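Local coordinates for NRPS (Penicillium fellutanum, PDB 6NKI), which belongs to a nonribosomal peptide synthetase and has a Rossmann-type domain of the Male sterility protein family, in which NADPH is bound, at residues A[246-251]-A[360-365]; A[270-275]-A[373-378]; A[94-99]-A[148-153]; A[142-147]-A[207-212]. All blocks are in the same frame, centred on the assembly; numbering follows the deposited sequence.

Interaction 1 (A[246-251]-A[360-365]); sequences DDLLWR and WPLMGF. With NDP (NADPH dihydro-nicotinamide-adenine-dinucleotide phosphate), chain B.
Leu-248 and Leu-362 form the centre of this contact, their branched side chains crossing obliquely. CD1 of Leu-362 does most of the touching: it lies against Leu-248, with Leu-248 CB at 3.8 Å, and meets CD of Arg-251 at 3.7 Å. The two leucine CD1 atoms are placed too near each other in the model for their separation to be trusted, although the packing of one side chain on the other is plain. With CG anti to the backbone N (chi1 170°), Leu-248 turns its branch to the 360-365 segment. Its other methyl, CD2, approaches Phe-365 CE2 at 4.0 Å, the two side chains crossing at about a right angle.

Toward the solvent the contact is looser. Phe-365 and Pro-361 are exposed residues that touch the first turn of helix 248-259 lightly. Beyond CD, the extended chain of Arg-251 carries on to the guanidinium, whose NH2 is 4.0 Å from Pro-361 CG. That nitrogen finds its polar partner just before the segment, as it is hydrogen-bonded to the carbonyl O of Pro-358. An arginine suits such a border because its stem is apolar and its head polar.

On the far side of the turn, Asp-247, whose CB is directed away from 360-365, belongs to the pocket of the bound NADPH and occupies the N-cap of helix 248-259. The chemistry thus divides: residues 248-251 are joined to 360-365 by apolar contact, which is broadly tolerant of direction, while the directional bond of Arg-251 goes to the chain just ahead of Trp-360.

Interaction 2 (A[270-275]-A[373-378]); sequences WLFVAA and LGVAPT
The Phe-272 ring meets Val-375 at its edge, with CG2 of the valine near the ring plane and 4.4 Å from CE2. One face of the ring is taken by Trp-270 of the same strand, whose CD1 stands 3.6 Å above the plane over the ring centre.

The backbones are joined by a single antiparallel bridge, a hydrogen-bonded pair formed by Trp-270 and Val-375. Trp-270 N donates to Val-375 O almost straight (171°). Val-375 N donates back to Trp-270 O at a more bent 134°, from a position tilted out of the carbonyl plane. Gly-374 suits the approach: its phi is positive, and a CB would run into Trp-270 O, whereas glycine has none. Leu-271 CD1 reaches Leu-373 CB at 3.7 Å, giving the loop an apolar hold beside its polar one.

Strand 270-275 is the middle member of a small mixed sheet, hydrogen-bonded through Ala-274 to Ile-235 and through Leu-271 to Leu-317. Leu-271 and Leu-373 both pack on Leu-249 of helix 248-259 and on Met-319 of helix 319-330, while Trp-270 rests on the loop residues Val-383, Pro-384 and Gln-387.

Interaction 3 (A[94-99]-A[148-153]); sequences PHLGLA and FDILQC
The carboxylate of Asp-149 accepts a hydrogen bond from the backbone N of His-95, the one polar bond between 94-99 and 148-153. It is weak: OD2 is 3.2 Å from His-95 N, and the angle at the hydrogen is 140°. CG of Asp-149 is anti to its carbonyl carbon (chi1 -67°), on a side chain that leaves the helix in the direction of the loop. An aspartate suits this place because its short stem can present an acceptor to a main-chain amide.

The other carboxylate oxygen, OD1, lies near the plane of the imidazole at its edge, 4.5 Å from His-95 CD2. His-95 NE2 is 5.4 Å from Asp-149 OD1, so the ionisable atoms are not in contact; if the histidine were protonated, it might favour the carboxylate.

The loop turns tightly. His-95, Leu-96 and Gly-97 all have positive phi, a left-handed conformation easiest for glycine, and Gly-97 N bonds back to Pro-94 O at 3.2 Å. The turn brings Leu-96 to the helix, where its CD1 is a distant 4.5 Å from Ile-150 CG1.

Trp-103 of helix 100-103 meets the His-95 ring, with planes about 40° apart, and also touches Asp-149. Beneath the helix, Ile-150 rests on Ile-123 and His-125 of strand 122-125 and on Leu-163 of strand 162-166, so the loop following strand 84-88 is lightly held against a helix that lies on the parallel sheet.

Interaction 4 (A[142-147]-A[207-212]); sequences ANVRST and KFASEQ
Two neighbouring helices of the Rossmann-type fold, 136-156 and 202-220, pack side by side here through Val-144, Thr-147, Ala-209 and Ser-210. They run nearly parallel, as expected of successive helices on the same side of a parallel sheet: the short segments cross at -15°, and their axes come within 8.8 Å. Small residues suit so close a pairing. Val-144 and Ser-210 stand with their CA atoms only 5.1 Å apart, the serine bringing a single hydroxyl to the interface and Ala-209 a single methyl.

Val-144 fits against both. Its CG2 is 3.9 Å from Ala-209 CB and also lies beside Ser-210 OG. Thr-147, one turn further on, offers its methyl to the same serine, with CG2 at 3.8 Å from Ser-210 CB, while its hydroxyl serves the polar side of the contact. Threonine suits this position because its beta carbon carries both a methyl and a hydroxyl.

Below the pair lies strand 162-166, whose Tyr-165 touches both Thr-147 and Ser-210. Helix 136-156 has a wider pi-type turn at 142-145, and Asn-143 ND2 is hydrogen-bonded to Thr-206 OG1 of the partner helix.

The Ser-210 hydroxyl has two possible acceptors, Thr-147 OG1 and, weakly, Thr-206 O, and its single proton probably serves one at a time. A chi1 of -60° sets OG of Ser-210 anti to its carbonyl carbon, beside Thr-147 OG1; the two oxygens, Ser-210 OG and Thr-147 OG1, lie 3.0 Å apart, a separation that allows a hydrogen bond.

Following the chain, interaction 3 opens first, at 94-99, and closes on 148-153. Interaction 4 begins at 142-147, inside that loop, and closes later at 207-212, so the two cross. Both use helix 136-156, and they touch where Leu-96 packs on Ser-146; together they join a loop, two helices and the parallel sheet beneath. After both have closed, interaction 1 opens at 246-251 and interaction 2 at 270-275. They close in the same order, at 360-365 and 373-378, and therefore cross as well. Leu-249 of the first contact also packs on Val-273 of the second, linking the two, which bring the later part of the chain back onto helix 248-259 and strand 270-275.

Interaction 1 (A[246-251]-A[360-365])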
# COMPACT_ATOMS: atom_id res chain seq x y z
N ASP A 246 23.23 -4.34 -2.03
CA ASP A 246 24.05 -3.83 -0.90
C ASP A 246 23.18 -3.33 0.26
O ASP A 246 23.53 -2.30 0.84
CB ASP A 246 25.08 -2.81 -1.38
CG ASP A 246 24.46 -1.59 -2.02
OD1 ASP A 246 23.23 -1.57 -2.17
OD2 ASP A 246 25.23 -0.67 -2.37
N ASP A 247 22.08 -4.02 0.56
CA ASP A 247 21.21 -3.56 1.67
C ASP A 247 21.46 -4.43 2.91
O ASP A 247 21.37 -5.65 2.80
CB ASP A 247 19.73 -3.58 1.26
CG ASP A 247 18.78 -3.10 2.34
OD1 ASP A 247 18.86 -1.92 2.70
OD2 ASP A 247 17.99 -3.92 2.80
N LEU A 248 21.76 -3.81 4.05
CA LEU A 248 21.94 -4.60 5.26
C LEU A 248 20.95 -5.75 5.32
O LEU A 248 21.32 -6.90 5.59
CB LEU A 248 21.77 -3.71 6.48
CG LEU A 248 21.71 -4.50 7.78
CD1 LEU A 248 22.95 -5.36 8.01
CD2 LEU A 248 21.50 -3.54 8.94
N LEU A 249 19.68 -5.46 5.06
CA LEU A 249 18.61 -6.45 5.20
C LEU A 249 18.91 -7.68 4.36
O LEU A 249 19.01 -8.80 4.88
CB LEU A 249 17.27 -5.81 4.80
CG LEU A 249 16.01 -6.60 5.12
CD1 LEU A 249 15.81 -6.65 6.63
CD2 LEU A 249 14.79 -6.03 4.40
N TRP A 250 19.09 -7.49 3.05
CA TRP A 250 19.22 -8.63 2.15
C TRP A 250 20.57 -9.32 2.28
O TRP A 250 20.69 -10.48 1.89
CB TRP A 250 18.99 -8.20 0.71
CG TRP A 250 17.65 -7.64 0.54
CD1 TRP A 250 17.33 -6.36 0.19
CD2 TRP A 250 16.42 -8.30 0.82
NE1 TRP A 250 15.97 -6.20 0.17
CE2 TRP A 250 15.39 -7.37 0.56
CE3 TRP A 250 16.09 -9.59 1.24
CZ2 TRP A 250 14.06 -7.68 0.72
CZ3 TRP A 250 14.77 -9.90 1.40
CH2 TRP A 250 13.76 -8.95 1.13
N ARG A 251 21.58 -8.60 2.77
CA ARG A 251 22.88 -9.22 3.03
C ARG A 251 22.77 -10.23 4.17
O ARG A 251 23.41 -11.28 4.14
CB ARG A 251 23.92 -8.14 3.34
CG ARG A 251 24.48 -7.34 2.13
CD ARG A 251 25.34 -6.15 2.63
NE ARG A 251 25.91 -5.35 1.54
CZ ARG A 251 27.18 -5.36 1.15
NH1 ARG A 251 27.56 -4.59 0.14
NH2 ARG A 251 28.09 -6.11 1.78
N TRP A 360 31.08 -8.91 5.92
CA TRP A 360 32.33 -8.40 6.46
C TRP A 360 32.28 -6.89 6.73
O TRP A 360 32.87 -6.46 7.73
CB TRP A 360 33.47 -8.78 5.52
CG TRP A 360 34.85 -8.40 5.97
CD1 TRP A 360 35.48 -8.77 7.13
CD2 TRP A 360 35.81 -7.64 5.23
NE1 TRP A 360 36.75 -8.25 7.17
CE2 TRP A 360 36.98 -7.56 6.01
CE3 TRP A 360 35.79 -7.01 3.98
CZ2 TRP A 360 38.11 -6.87 5.59
CZ3 TRP A 360 36.91 -6.33 3.56
CH2 TRP A 360 38.06 -6.26 4.36
N PRO A 361 31.66 -6.07 5.87
CA PRO A 361 31.50 -4.65 6.15
C PRO A 361 30.57 -4.34 7.33
O PRO A 361 30.84 -3.40 8.05
CB PRO A 361 30.92 -4.11 4.84
CG PRO A 361 31.35 -5.13 3.81
CD PRO A 361 31.20 -6.45 4.54
N LEU A 362 29.50 -5.12 7.51
CA LEU A 362 28.45 -4.84 8.53
C LEU A 362 28.66 -5.55 9.87
O LEU A 362 27.83 -5.34 10.76
CB LEU A 362 27.10 -5.27 7.94
CG LEU A 362 26.58 -4.52 6.72
CD1 LEU A 362 25.32 -5.15 6.17
CD2 LEU A 362 26.36 -3.05 7.03
N MET A 363 29.75 -6.29 10.06
CA MET A 363 29.88 -7.11 11.30
C MET A 363 29.80 -6.26 12.57
O MET A 363 29.28 -6.78 13.58
CB MET A 363 31.17 -7.92 11.29
CG MET A 363 31.14 -9.03 10.28
SD MET A 363 29.93 -10.27 10.74
CE MET A 363 30.13 -11.42 9.39
N GLY A 364 30.35 -5.05 12.57
CA GLY A 364 30.32 -4.21 13.75
C GLY A 364 28.90 -3.97 14.24
O GLY A 364 28.63 -3.99 15.44
N PHE A 365 27.98 -3.72 13.30
CA PHE A 365 26.58 -3.49 13.67
C PHE A 365 26.02 -4.69 14.41
O PHE A 365 25.55 -4.58 15.55
CB PHE A 365 25.75 -3.18 12.42
CG PHE A 365 24.32 -2.77 12.71
CD1 PHE A 365 24.02 -1.46 13.05
CD2 PHE A 365 23.28 -3.69 12.67
CE1 PHE A 365 22.72 -1.07 13.31
CE2 PHE A 365 21.98 -3.31 12.94
CZ PHE A 365 21.70 -2.00 13.26
PA NDP B . 23.94 4.30 -1.75
O1A NDP B . 24.55 4.23 -0.38
O2A NDP B . 24.83 4.19 -2.96
O5B NDP B . 22.88 5.59 -1.94
C5B NDP B . 23.48 6.73 -1.42
C4B NDP B . 23.34 7.88 -2.41
O4B NDP B . 24.20 8.96 -1.97
C3B NDP B . 23.73 7.44 -3.81
O3B NDP B . 22.92 8.09 -4.73
C2B NDP B . 25.20 7.98 -4.00
O2B NDP B . 25.52 8.32 -5.27
C1B NDP B . 25.10 9.27 -3.05
N9A NDP B . 26.44 9.67 -2.49
C8A NDP B . 27.28 8.97 -1.60
N7A NDP B . 28.43 9.63 -1.29
C5A NDP B . 28.32 10.83 -2.03
C6A NDP B . 29.17 11.95 -2.16
N6A NDP B . 30.37 12.01 -1.49
N1A NDP B . 28.84 13.01 -2.96
C2A NDP B . 27.64 12.90 -3.61
N3A NDP B . 26.73 11.92 -3.59
C4A NDP B . 27.09 10.87 -2.78
O3 NDP B . 22.91 2.97 -1.84
PN NDP B . 22.15 2.73 -0.43
O1N NDP B . 21.08 1.72 -0.61
O2N NDP B . 23.13 2.62 0.72
O5D NDP B . 21.17 4.21 0.09
C5D NDP B . 20.19 4.63 -0.87
C4D NDP B . 18.83 5.12 -0.18
O4D NDP B . 18.17 4.04 0.49
C3D NDP B . 19.07 6.22 0.89
O3D NDP B . 18.36 7.39 0.52
C2D NDP B . 18.52 5.67 2.24
O2D NDP B . 17.61 6.55 2.88
C1D NDP B . 17.73 4.46 1.82
N1N NDP B . 17.94 3.21 2.69
C2N NDP B . 17.75 2.03 2.03
C3N NDP B . 17.93 0.83 2.62
C7N NDP B . 17.57 -0.23 1.71
O7N NDP B . 17.84 -0.29 0.52
N7N NDP B . 16.76 -1.17 2.26
C4N NDP B . 18.40 0.67 4.07
C5N NDP B . 18.44 1.99 4.78
C6N NDP B . 18.23 3.17 4.12
P2B NDP B . 26.59 7.06 -6.16
O1X NDP B . 26.60 7.67 -7.52
O2X NDP B . 27.91 7.10 -5.37
O3X NDP B . 25.71 5.88 -5.94

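Interaction 2 (A[270-275]-A[373-378])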
# COMPACT_ATOMS: atom_id res chain seq x y z
N TRP A 270 10.19 -5.80 16.41
CA TRP A 270 9.62 -5.08 15.28
C TRP A 270 10.72 -4.66 14.31
O TRP A 270 11.78 -4.17 14.72
CB TRP A 270 8.85 -3.84 15.75
CG TRP A 270 8.23 -3.19 14.61
CD1 TRP A 270 8.76 -2.19 13.85
CD2 TRP A 270 6.95 -3.47 14.07
NE1 TRP A 270 7.89 -1.85 12.85
CE2 TRP A 270 6.76 -2.61 12.97
CE3 TRP A 270 5.93 -4.37 14.41
CZ2 TRP A 270 5.60 -2.62 12.21
CZ3 TRP A 270 4.77 -4.37 13.65
CH2 TRP A 270 4.63 -3.51 12.56
N LEU A 271 10.44 -4.82 13.01
CA LEU A 271 11.36 -4.51 11.92
C LEU A 271 10.75 -3.39 11.06
O LEU A 271 9.66 -3.56 10.49
CB LEU A 271 11.60 -5.75 11.05
CG LEU A 271 12.60 -5.68 9.90
CD1 LEU A 271 14.03 -5.65 10.45
CD2 LEU A 271 12.43 -6.79 8.86
N PHE A 272 11.47 -2.28 10.92
CA PHE A 272 10.99 -1.15 10.12
C PHE A 272 11.36 -1.34 8.66
O PHE A 272 12.49 -1.05 8.26
CB PHE A 272 11.54 0.18 10.64
CG PHE A 272 11.00 0.58 12.00
CD1 PHE A 272 9.71 1.09 12.13
CD2 PHE A 272 11.81 0.48 13.13
CE1 PHE A 272 9.22 1.46 13.36
CE2 PHE A 272 11.32 0.87 14.37
CZ PHE A 272 10.01 1.35 14.48
N VAL A 273 10.40 -1.77 7.85
CA VAL A 273 10.62 -1.94 6.42
C VAL A 273 9.35 -1.54 5.65
O VAL A 273 8.22 -1.72 6.12
CB VAL A 273 11.09 -3.40 6.13
CG1 VAL A 273 10.04 -4.38 6.58
CG2 VAL A 273 11.38 -3.62 4.68
N ALA A 274 9.56 -0.99 4.45
CA ALA A 274 8.49 -0.40 3.65
C ALA A 274 8.82 -0.52 2.17
O ALA A 274 9.99 -0.56 1.78
CB ALA A 274 8.23 1.07 4.00
N ALA A 275 7.79 -0.65 1.35
CA ALA A 275 8.09 -0.63 -0.05
C ALA A 275 8.47 0.80 -0.42
O ALA A 275 8.08 1.75 0.26
CB ALA A 275 6.90 -1.11 -0.88
N LEU A 373 18.27 -8.12 13.59
CA LEU A 373 17.61 -7.03 12.90
C LEU A 373 16.44 -6.52 13.74
O LEU A 373 16.03 -7.15 14.72
CB LEU A 373 17.08 -7.49 11.54
CG LEU A 373 18.12 -7.98 10.54
CD1 LEU A 373 17.45 -8.50 9.28
CD2 LEU A 373 19.09 -6.84 10.24
N GLY A 374 15.88 -5.39 13.36
CA GLY A 374 14.68 -4.96 14.05
C GLY A 374 14.90 -4.62 15.52
O GLY A 374 16.00 -4.65 16.05
N VAL A 375 13.79 -4.32 16.20
CA VAL A 375 13.76 -3.50 17.40
C VAL A 375 12.72 -4.02 18.37
O VAL A 375 11.64 -4.48 17.96
CB VAL A 375 13.46 -2.02 17.02
CG1 VAL A 375 13.18 -1.16 18.23
CG2 VAL A 375 14.62 -1.41 16.23
N ALA A 376 13.03 -3.95 19.66
CA ALA A 376 12.06 -4.31 20.68
C ALA A 376 10.83 -3.42 20.59
O ALA A 376 10.95 -2.22 20.33
CB ALA A 376 12.68 -4.19 22.07
N PRO A 377 9.62 -3.96 20.80
CA PRO A 377 8.42 -3.12 20.73
C PRO A 377 8.27 -2.19 21.93
O PRO A 377 7.37 -1.35 21.92
CB PRO A 377 7.28 -4.14 20.67
CG PRO A 377 7.82 -5.31 21.45
CD PRO A 377 9.31 -5.35 21.17
N THR A 378 9.12 -2.33 22.95
CA THR A 378 9.15 -1.44 24.09
C THR A 378 10.23 -0.37 23.97
O THR A 378 10.44 0.40 24.92
CB THR A 378 9.38 -2.23 25.38
OG1 THR A 378 10.67 -2.86 25.34
CG2 THR A 378 8.30 -3.30 25.54

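Interaction 3 (A[94-99]-A[148-153])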
# COMPACT_ATOMS: atom_id res chain seq x y z
N PRO A 94 32.13 22.33 -0.93
CA PRO A 94 31.26 23.48 -0.73
C PRO A 94 30.36 23.69 -1.93
O PRO A 94 30.75 23.45 -3.07
CB PRO A 94 32.24 24.65 -0.56
CG PRO A 94 33.52 24.02 -0.15
CD PRO A 94 33.56 22.70 -0.87
N HIS A 95 29.12 24.08 -1.63
CA HIS A 95 28.15 24.38 -2.70
C HIS A 95 27.71 23.08 -3.37
O HIS A 95 27.29 23.15 -4.54
CB HIS A 95 28.82 25.35 -3.68
CG HIS A 95 28.65 26.78 -3.29
ND1 HIS A 95 28.62 27.80 -4.21
CD2 HIS A 95 28.42 27.35 -2.09
CE1 HIS A 95 28.42 28.94 -3.59
NE2 HIS A 95 28.29 28.69 -2.29
N LEU A 96 27.96 21.95 -2.70
CA LEU A 96 27.64 20.54 -3.10
C LEU A 96 28.53 20.08 -4.26
O LEU A 96 28.23 19.01 -4.83
CB LEU A 96 26.16 20.37 -3.44
CG LEU A 96 25.17 20.94 -2.42
CD1 LEU A 96 23.81 21.15 -3.05
CD2 LEU A 96 25.05 20.02 -1.22
N GLY A 97 29.63 20.78 -4.53
CA GLY A 97 30.52 20.47 -5.66
C GLY A 97 30.00 21.11 -6.94
O GLY A 97 30.54 20.79 -8.01
N LEU A 98 29.00 21.98 -6.83
CA LEU A 98 28.39 22.62 -8.02
C LEU A 98 29.16 23.85 -8.49
O LEU A 98 29.94 24.41 -7.71
CB LEU A 98 26.93 22.99 -7.72
CG LEU A 98 25.94 21.83 -7.74
CD1 LEU A 98 24.62 22.26 -7.14
CD2 LEU A 98 25.75 21.32 -9.15
N ALA A 99 28.94 24.20 -9.76
CA ALA A 99 29.52 25.41 -10.38
C ALA A 99 28.68 26.62 -9.95
O ALA A 99 27.54 26.43 -9.50
CB ALA A 99 29.51 25.25 -11.88
N PHE A 148 23.32 22.67 5.08
CA PHE A 148 23.59 24.07 5.36
C PHE A 148 23.62 24.89 4.07
O PHE A 148 23.01 25.96 3.98
CB PHE A 148 24.92 24.19 6.11
CG PHE A 148 25.29 25.61 6.50
CD1 PHE A 148 24.71 26.22 7.60
CD2 PHE A 148 26.23 26.32 5.76
CE1 PHE A 148 25.04 27.50 7.95
CE2 PHE A 148 26.57 27.60 6.11
CZ PHE A 148 25.98 28.20 7.20
N ASP A 149 24.34 24.39 3.06
CA ASP A 149 24.35 25.06 1.77
C ASP A 149 22.93 25.25 1.24
O ASP A 149 22.62 26.28 0.63
CB ASP A 149 25.21 24.26 0.78
CG ASP A 149 26.69 24.25 1.14
OD1 ASP A 149 27.18 25.26 1.70
OD2 ASP A 149 27.36 23.22 0.88
N ILE A 150 22.05 24.26 1.49
CA ILE A 150 20.70 24.21 0.92
C ILE A 150 19.79 25.29 1.51
O ILE A 150 19.02 25.93 0.79
CB ILE A 150 20.10 22.79 1.06
CG1 ILE A 150 20.50 21.88 -0.10
CG2 ILE A 150 18.58 22.79 1.19
CD1 ILE A 150 20.22 20.48 0.17
N LEU A 151 19.84 25.50 2.83
CA LEU A 151 19.05 26.59 3.40
C LEU A 151 19.56 27.95 2.93
O LEU A 151 18.76 28.87 2.71
CB LEU A 151 19.05 26.54 4.92
CG LEU A 151 18.41 25.31 5.55
CD1 LEU A 151 18.38 25.57 7.05
CD2 LEU A 151 17.02 25.04 4.96
N GLN A 152 20.88 28.11 2.78
CA GLN A 152 21.40 29.29 2.11
C GLN A 152 20.70 29.49 0.78
O GLN A 152 20.39 30.62 0.39
CB GLN A 152 22.90 29.17 1.86
CG GLN A 152 23.81 29.32 3.06
CD GLN A 152 25.25 29.10 2.68
OE1 GLN A 152 25.56 28.68 1.56
NE2 GLN A 152 26.15 29.40 3.60
N CYS A 153 20.44 28.40 0.08
CA CYS A 153 19.98 28.50 -1.30
C CYS A 153 18.51 28.94 -1.34
O CYS A 153 18.14 29.80 -2.15
CB CYS A 153 20.19 27.15 -1.98
SG CYS A 153 20.24 27.16 -3.78

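Interaction 4 (A[142-147]-A[207-212])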
# COMPACT_ATOMS: atom_id res chain seq x y z
N ALA A 142 29.55 16.08 3.69
CA ALA A 142 28.74 15.48 2.64
C ALA A 142 27.27 15.47 3.03
O ALA A 142 26.39 15.77 2.22
CB ALA A 142 29.25 14.07 2.33
N ASN A 143 26.97 15.17 4.30
CA ASN A 143 25.57 15.15 4.71
C ASN A 143 25.12 16.53 5.21
O ASN A 143 24.15 17.09 4.69
CB ASN A 143 25.34 14.06 5.77
CG ASN A 143 25.62 12.68 5.22
OD1 ASN A 143 25.62 12.47 4.01
ND2 ASN A 143 25.76 11.70 6.11
N VAL A 144 25.82 17.09 6.18
CA VAL A 144 25.26 18.24 6.90
C VAL A 144 25.62 19.59 6.28
O VAL A 144 24.83 20.53 6.36
CB VAL A 144 25.70 18.19 8.37
CG1 VAL A 144 25.00 19.29 9.19
CG2 VAL A 144 25.45 16.81 8.96
N ARG A 145 26.81 19.73 5.68
CA ARG A 145 27.17 20.97 5.01
C ARG A 145 26.28 21.21 3.80
O ARG A 145 25.81 22.33 3.57
CB ARG A 145 28.64 20.91 4.58
CG ARG A 145 29.21 22.10 3.81
CD ARG A 145 29.65 23.23 4.71
NE ARG A 145 30.37 24.24 3.91
CZ ARG A 145 30.88 25.37 4.39
NH1 ARG A 145 30.78 25.67 5.68
NH2 ARG A 145 31.51 26.20 3.57
N SER A 146 26.07 20.16 3.02
CA SER A 146 25.09 20.11 1.95
C SER A 146 23.76 20.68 2.43
O SER A 146 23.15 21.50 1.74
CB SER A 146 24.98 18.67 1.44
OG SER A 146 24.62 17.76 2.47
N THR A 147 23.33 20.27 3.63
CA THR A 147 22.07 20.79 4.17
C THR A 147 22.19 22.27 4.48
O THR A 147 21.29 23.06 4.18
CB THR A 147 21.66 19.98 5.42
OG1 THR A 147 21.58 18.58 5.12
CG2 THR A 147 20.30 20.44 5.96
N LYS A 207 22.24 12.58 10.02
CA LYS A 207 20.88 12.84 9.57
C LYS A 207 20.14 13.67 10.61
O LYS A 207 19.54 14.71 10.29
CB LYS A 207 20.13 11.52 9.32
CG LYS A 207 20.85 10.54 8.40
CD LYS A 207 20.99 10.99 6.95
CE LYS A 207 19.72 10.78 6.17
NZ LYS A 207 19.84 11.07 4.70
N PHE A 208 20.18 13.23 11.87
CA PHE A 208 19.68 14.05 12.97
C PHE A 208 20.33 15.42 12.98
O PHE A 208 19.65 16.43 13.20
CB PHE A 208 19.92 13.36 14.31
CG PHE A 208 19.54 14.20 15.51
CD1 PHE A 208 18.23 14.22 15.97
CD2 PHE A 208 20.48 15.00 16.15
CE1 PHE A 208 17.87 15.00 17.06
CE2 PHE A 208 20.13 15.79 17.23
CZ PHE A 208 18.83 15.79 17.69
N ALA A 209 21.65 15.48 12.77
CA ALA A 209 22.34 16.76 12.78
C ALA A 209 21.76 17.71 11.75
O ALA A 209 21.49 18.88 12.05
CB ALA A 209 23.84 16.55 12.54
N SER A 210 21.55 17.22 10.52
CA SER A 210 20.90 18.05 9.51
C SER A 210 19.44 18.32 9.88
O SER A 210 18.86 19.33 9.47
CB SER A 210 20.97 17.36 8.14
OG SER A 210 22.31 17.16 7.71
N GLU A 211 18.84 17.43 10.67
CA GLU A 211 17.44 17.57 11.05
C GLU A 211 17.26 18.68 12.07
O GLU A 211 16.40 19.56 11.91
CB GLU A 211 16.93 16.22 11.56
CG GLU A 211 15.48 16.13 11.98
CD GLU A 211 15.00 14.68 12.08
OE1 GLU A 211 15.78 13.76 11.75
OE2 GLU A 211 13.84 14.47 12.49
N GLN A 212 18.09 18.68 13.13
CA GLN A 212 18.00 19.72 14.15
C GLN A 212 18.38 21.09 13.59
O GLN A 212 17.97 22.13 14.13
CB GLN A 212 18.88 19.35 15.34
CG GLN A 212 18.79 20.34 16.46
CD GLN A 212 17.36 20.50 16.96
OE1 GLN A 212 16.63 19.52 17.09
NE2 GLN A 212 16.96 21.74 17.21